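Local coordinates for protein VP1 (Polyomavirus HPyV7, PDB 4PCH) that forms, as the jelly-roll major capsid protein, the pentamers of the polyomavirus shell and probably mediates attachment to host cells, at residues B[78-82]-B[267-272]; B[126-130]-B[180-186]. All coordinates share one frame; numbering follows the deposited sequence. Where two conformers were deposited one is given.

In the fold
The two contacts of the VP1 jelly roll have centres about 20 Å apart and nearest atoms about 8 Å apart, so they do not touch, although both reach the same antiparallel sheet. Interaction 1 pairs the start of strand 79-93 with the end of strand 253-271, its centre about 29 Å from that of the chain. Interaction 2, its centre about 12 Å from that of the chain, lies where the small sheet containing strand 129-132 meets the turn leading into strand 184-191. Along the chain, both segments of interaction 2 fall between those of interaction 1. Interaction 1 touches no other subunit, whereas strand 184-191 of interaction 2 also meets a neighbouring subunit of the pentamer.

Interaction 1 (B[78-82]-B[267-272])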
loop_
_atom_site.group_PDB
_atom_site.type_symbol
_atom_site.label_atom_id
_atom_site.label_comp_id
_atom_site.label_asym_id
_atom_site.label_seq_id
_atom_site.Cartn_x
_atom_site.Cartn_y
_atom_site.Cartn_z
ATOM N N ASP B 78 22.100 -32.380 -33.637
ATOM C CA ASP B 78 21.972 -30.933 -33.548
ATOM C C ASP B 78 21.120 -30.539 -32.359
ATOM O O ASP B 78 20.753 -29.372 -32.208
ATOM C CB ASP B 78 21.341 -30.381 -34.835
ATOM C CG ASP B 78 20.036 -31.087 -35.215
ATOM O OD1 ASP B 78 19.743 -32.177 -34.671
ATOM O OD2 ASP B 78 19.308 -30.557 -36.085
ATOM N N THR B 79 20.818 -31.507 -31.492
ATOM C CA THR B 79 20.015 -31.206 -30.313
ATOM C C THR B 79 20.731 -31.605 -29.027
ATOM O O THR B 79 21.590 -32.497 -29.015
ATOM C CB THR B 79 18.654 -31.924 -30.357
ATOM O OG1 THR B 79 18.852 -33.309 -30.092
ATOM C CG2 THR B 79 17.981 -31.767 -31.738
ATOM N N MET B 80 20.389 -30.933 -27.943
ATOM C CA MET B 80 20.821 -31.405 -26.650
ATOM C C MET B 80 19.764 -31.195 -25.583
ATOM O O MET B 80 18.887 -30.337 -25.700
ATOM C CB MET B 80 22.164 -30.780 -26.224
ATOM C CG MET B 80 22.148 -29.327 -25.871
ATOM S SD MET B 80 23.707 -28.591 -25.255
ATOM C CE MET B 80 24.616 -30.008 -24.625
ATOM N N ILE B 81 19.883 -31.975 -24.524
ATOM C CA ILE B 81 19.040 -31.832 -23.340
ATOM C C ILE B 81 19.753 -30.968 -22.300
ATOM O O ILE B 81 20.913 -31.231 -21.961
ATOM C CB ILE B 81 18.745 -33.212 -22.707
ATOM C CG1 ILE B 81 18.017 -34.123 -23.699
ATOM C CG2 ILE B 81 17.863 -33.043 -21.484
ATOM C CD1 ILE B 81 17.905 -35.555 -23.226
ATOM N N VAL B 82 19.064 -29.960 -21.784
ATOM C CA VAL B 82 19.599 -29.112 -20.700
ATOM C C VAL B 82 18.568 -28.993 -19.582
ATOM O O VAL B 82 17.373 -29.230 -19.799
ATOM C CB VAL B 82 19.938 -27.681 -21.203
ATOM C CG1 VAL B 82 20.981 -27.715 -22.302
ATOM C CG2 VAL B 82 18.690 -26.974 -21.734
ATOM N N ARG B 267 13.516 -28.827 -14.752
ATOM C CA ARG B 267 13.104 -29.984 -15.547
ATOM C C ARG B 267 14.046 -30.029 -16.755
ATOM O O ARG B 267 14.897 -29.162 -16.913
ATOM C CB ARG B 267 11.635 -29.878 -16.006
ATOM C CG ARG B 267 11.366 -28.702 -16.935
ATOM C CD ARG B 267 9.893 -28.346 -17.035
ATOM N NE ARG B 267 9.721 -27.127 -17.822
ATOM C CZ ARG B 267 8.656 -26.330 -17.767
ATOM N NH1 ARG B 267 7.602 -26.650 -17.006
ATOM N NH2 ARG B 267 8.633 -25.222 -18.501
ATOM N N GLN B 268 13.926 -31.048 -17.582
ATOM C CA GLN B 268 14.770 -31.154 -18.759
ATOM C C GLN B 268 14.053 -30.684 -20.008
ATOM O O GLN B 268 12.867 -30.971 -20.205
ATOM C CB GLN B 268 15.269 -32.577 -18.904
ATOM C CG GLN B 268 16.193 -32.975 -17.768
ATOM C CD GLN B 268 16.754 -34.384 -17.896
ATOM O OE1 GLN B 268 16.545 -35.095 -18.887
ATOM N NE2 GLN B 268 17.508 -34.791 -16.879
ATOM N N ARG B 269 14.806 -30.038 -20.881
ATOM C CA ARG B 269 14.287 -29.458 -22.124
ATOM C C ARG B 269 15.266 -29.779 -23.236
ATOM O O ARG B 269 16.480 -29.600 -23.062
ATOM C CB ARG B 269 14.147 -27.947 -21.940
ATOM C CG ARG B 269 13.693 -27.143 -23.157
ATOM C CD ARG B 269 12.225 -27.322 -23.478
ATOM N NE ARG B 269 11.408 -26.465 -22.622
ATOM C CZ ARG B 269 10.237 -25.929 -22.954
ATOM N NH1 ARG B 269 9.605 -25.175 -22.072
ATOM N NH2 ARG B 269 9.698 -26.136 -24.148
ATOM N N ARG B 270 14.768 -30.251 -24.374
ATOM C CA ARG B 270 15.622 -30.409 -25.562
ATOM C C ARG B 270 15.661 -29.081 -26.348
ATOM O O ARG B 270 14.660 -28.362 -26.472
ATOM C CB ARG B 270 15.220 -31.621 -26.438
ATOM C CG ARG B 270 16.460 -32.236 -27.136
ATOM C CD ARG B 270 16.242 -33.482 -27.992
ATOM N NE ARG B 270 16.513 -34.757 -27.310
ATOM C CZ ARG B 270 17.718 -35.313 -27.085
ATOM N NH1 ARG B 270 17.763 -36.490 -26.461
ATOM N NH2 ARG B 270 18.880 -34.732 -27.442
ATOM N N ILE B 271 16.858 -28.702 -26.782
ATOM C CA ILE B 271 17.055 -27.499 -27.592
ATOM C C ILE B 271 17.830 -27.888 -28.860
ATOM O O ILE B 271 18.558 -28.895 -28.893
ATOM C CB ILE B 271 17.740 -26.369 -26.788
ATOM C CG1 ILE B 271 19.151 -26.781 -26.373
ATOM C CG2 ILE B 271 16.923 -26.000 -25.546
ATOM C CD1 ILE B 271 19.913 -25.762 -25.551
ATOM N N LYS B 272 17.639 -27.109 -29.923
ATOM C CA LYS B 272 18.175 -27.414 -31.253
ATOM C C LYS B 272 18.804 -26.181 -31.885
ATOM O O LYS B 272 18.427 -25.054 -31.538
ATOM C CB LYS B 272 17.040 -27.914 -32.173
ATOM C CG LYS B 272 17.467 -28.344 -33.570
ATOM C CD LYS B 272 16.270 -28.775 -34.408
ATOM C CE LYS B 272 16.675 -29.117 -35.835
ATOM N NZ LYS B 272 15.639 -28.705 -36.820
#
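Strands 79-82 and 267-271 run antiparallel, their axes 4.6 Å apart at closest and their directions 160° apart. Met80 and Ile271 form a hydrogen-bonded pair, with Met80 N to Ile271 O at 2.9 Å and Ile271 N to Met80 O at 2.8 Å. Val82 and Arg269 repeat this reciprocal pattern two residues further on, and Ile81 and Arg270 make the non-hydrogen-bonded pair between them. On the face bearing Met80, Val82 and Ile271, Ile271 CD1 packs 3.9 Å from Val82 CG1, the two side chains crossing at about a right angle. Met80 CG runs alongside Ile271 CG1 on the same face.

The other face carries Ile81 and Arg270. A bend at chi3 (-96°) turns the Arg270 guanidinium back across the neighbouring strand, where Ile81 CG1 sits 3.6 Å above the centre of its plane. Thr79 OG1 lies obliquely to the guanidinium and accepts a weak bond from Arg270 NH2, 3.0 Å long and bent to 131° at the hydrogen; Thr79 OG1 is also hydrogen-bonded to Cys76 O. Ile81 CG2 meets the Gln268 amide 3.6 Å from OE1. At the outer end, the charges of Asp78 and Lys272 are near but beyond salt-bridge range, with OD2 to NZ at 4.2 Å. Alternating reciprocal bonds and alternating side-chain faces identify regular antiparallel pairing within the polyomavirus VP1 jelly roll.

Interaction 2 (B[126-130]-B[180-186]); sequences GPLDV and KNDNTRY
The type I beta turn Asn181-Thr184 leads into strand 184-191, and its first residue, Asn181, binds Asp129 on strand 129-132. The Asn181 amide grips the backbone of Asp129 at both its N and its O: OD1 accepts Asp129 N at 2.9 Å, and ND2 donates to Asp129 O at 2.9 Å, both with 161° at the hydrogen. The acceptor carbonyl oxygen of Asp129 lies close to the amide plane of Asn181. With chi1 at -62°, Asp129 CG stands beside its own backbone N, and the carboxylate reaches across to receive Asn181 N at OD2, 2.9 Å away on the anti side. Three bonds thus fix the position of Asn181 against a single residue, while the two side chains run antiparallel alongside one another, with carboxylate and amide planes 42° apart.

Beside this polar cluster, Leu128 CD1 approaches Asn181 OD1 to 3.6 Å and Tyr186 CD2 to 4.3 Å. Two waters extend the polar link. One bridges Gly126 O and Thr184 OG1, donating to the carbonyl; the other lies 2.7 Å from Asn181 OD1 and also meets Pro127 O and Thr184 OG1.

Asn181 ND2 has a further acceptor in Asp177 O, and Leu128, Thr184 and Tyr186 pack on strand 117-124. Strand 161-163 borders Asp129 and Lys180, and Asn204 of a neighbouring subunit bonds to the backbone of Thr184 and Tyr186.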
loop_
_atom_site.group_PDB
_atom_site.type_symbol
_atom_site.label_atom_id
_atom_site.label_comp_id
_atom_site.label_asym_id
_atom_site.label_seq_id
_atom_site.Cartn_x
_atom_site.Cartn_y
_atom_site.Cartn_z
ATOM N N GLY B 126 23.551 -17.681 -16.628
ATOM C CA GLY B 126 24.902 -17.130 -16.550
ATOM C C GLY B 126 24.814 -15.898 -15.679
ATOM O O GLY B 126 23.741 -15.591 -15.145
ATOM N N PRO B 127 25.924 -15.180 -15.514
ATOM C CA PRO B 127 25.891 -14.021 -14.594
ATOM C C PRO B 127 25.006 -12.900 -15.072
ATOM O O PRO B 127 24.788 -12.733 -16.262
ATOM C CB PRO B 127 27.359 -13.544 -14.540
ATOM C CG PRO B 127 28.143 -14.460 -15.369
ATOM C CD PRO B 127 27.275 -15.511 -15.989
ATOM N N LEU B 128 24.522 -12.121 -14.109
ATOM C CA LEU B 128 23.672 -10.975 -14.332
ATOM C C LEU B 128 24.360 -9.877 -15.137
ATOM O O LEU B 128 25.446 -9.437 -14.768
ATOM C CB LEU B 128 23.262 -10.418 -12.971
ATOM C CG LEU B 128 22.365 -9.169 -12.982
ATOM C CD1 LEU B 128 20.964 -9.504 -13.442
ATOM C CD2 LEU B 128 22.266 -8.466 -11.635
ATOM N N ASP B 129 23.734 -9.439 -16.224
ATOM C CA ASP B 129 24.221 -8.276 -16.986
ATOM C C ASP B 129 23.806 -6.999 -16.245
ATOM O O ASP B 129 22.601 -6.834 -15.891
ATOM C CB ASP B 129 23.606 -8.269 -18.386
ATOM C CG ASP B 129 23.981 -9.485 -19.205
ATOM O OD1 ASP B 129 25.209 -9.723 -19.425
ATOM O OD2 ASP B 129 23.044 -10.189 -19.666
ATOM N N VAL B 130 24.781 -6.095 -16.044
ATOM C CA VAL B 130 24.530 -4.817 -15.343
ATOM C C VAL B 130 25.090 -3.637 -16.128
ATOM O O VAL B 130 25.981 -3.774 -16.986
ATOM C CB VAL B 130 25.160 -4.783 -13.907
ATOM C CG1 VAL B 130 24.299 -5.580 -12.954
ATOM C CG2 VAL B 130 26.590 -5.291 -13.918
ATOM N N LYS B 180 19.802 -6.556 -21.986
ATOM C CA LYS B 180 20.447 -7.871 -22.042
ATOM C C LYS B 180 19.638 -8.795 -21.122
ATOM O O LYS B 180 18.390 -8.732 -21.125
ATOM C CB LYS B 180 21.937 -7.766 -21.698
ATOM C CG LYS B 180 22.688 -6.872 -22.684
ATOM C CD LYS B 180 24.180 -6.862 -22.432
ATOM C CE LYS B 180 24.815 -5.603 -22.981
ATOM N NZ LYS B 180 24.556 -5.402 -24.433
ATOM N N ASN B 181 20.313 -9.655 -20.368
ATOM C CA ASN B 181 19.637 -10.597 -19.479
ATOM C C ASN B 181 18.545 -11.420 -20.144
ATOM O O ASN B 181 17.510 -11.693 -19.520
ATOM C CB ASN B 181 19.084 -9.866 -18.252
ATOM C CG ASN B 181 20.179 -9.441 -17.337
ATOM O OD1 ASN B 181 21.009 -10.272 -16.945
ATOM N ND2 ASN B 181 20.247 -8.149 -17.033
ATOM N N ASP B 182 18.770 -11.830 -21.406
ATOM C CA ASP B 182 17.687 -12.603 -22.034
ATOM C C ASP B 182 17.560 -14.036 -21.469
ATOM O O ASP B 182 16.527 -14.649 -21.663
ATOM C CB ASP B 182 17.769 -12.618 -23.556
ATOM C CG ASP B 182 17.282 -11.337 -24.194
ATOM O OD1 ASP B 182 16.163 -10.866 -23.902
ATOM O OD2 ASP B 182 18.024 -10.833 -25.048
ATOM N N ASN B 183 18.533 -14.515 -20.700
ATOM C CA ASN B 183 18.393 -15.815 -20.025
ATOM C C ASN B 183 18.493 -15.702 -18.517
ATOM O O ASN B 183 18.981 -16.609 -17.852
ATOM C CB ASN B 183 19.439 -16.789 -20.607
ATOM C CG ASN B 183 19.165 -18.255 -20.261
ATOM O OD1 ASN B 183 18.015 -18.711 -20.211
ATOM N ND2 ASN B 183 20.240 -19.015 -20.078
ATOM N N THR B 184 17.975 -14.588 -17.989
ATOM C CA THR B 184 17.891 -14.322 -16.565
ATOM C C THR B 184 16.525 -13.666 -16.297
ATOM O O THR B 184 16.006 -12.920 -17.160
ATOM C CB THR B 184 19.044 -13.381 -16.137
ATOM O OG1 THR B 184 20.280 -14.091 -16.208
ATOM C CG2 THR B 184 18.848 -12.809 -14.732
ATOM N N ARG B 185 15.925 -13.979 -15.147
ATOM C CA ARG B 185 14.777 -13.217 -14.647
ATOM C C ARG B 185 15.219 -12.471 -13.431
ATOM O O ARG B 185 15.981 -13.007 -12.601
ATOM C CB ARG B 185 13.602 -14.124 -14.273
ATOM C CG ARG B 185 13.188 -15.093 -15.350
ATOM C CD ARG B 185 12.890 -14.493 -16.702
ATOM N NE ARG B 185 12.411 -15.584 -17.545
ATOM C CZ ARG B 185 12.916 -16.013 -18.690
ATOM N NH1 ARG B 185 13.909 -15.377 -19.316
ATOM N NH2 ARG B 185 12.359 -17.077 -19.267
ATOM N N TYR B 186 14.769 -11.204 -13.295
ATOM C CA TYR B 186 15.152 -10.410 -12.127
ATOM C C TYR B 186 14.039 -9.462 -11.718
ATOM O O TYR B 186 13.140 -9.154 -12.509
ATOM C CB TYR B 186 16.450 -9.606 -12.371
ATOM C CG TYR B 186 16.362 -8.568 -13.456
ATOM C CD1 TYR B 186 15.788 -7.326 -13.225
ATOM C CD2 TYR B 186 16.866 -8.817 -14.729
ATOM C CE1 TYR B 186 15.713 -6.379 -14.232
ATOM C CE2 TYR B 186 16.799 -7.874 -15.729
ATOM C CZ TYR B 186 16.225 -6.654 -15.485
ATOM O OH TYR B 186 16.155 -5.723 -16.502
HETATM O O HOH W 1 21.955 -13.931 -13.961
HETATM O O HOH W 2 22.230 -12.588 -17.564
#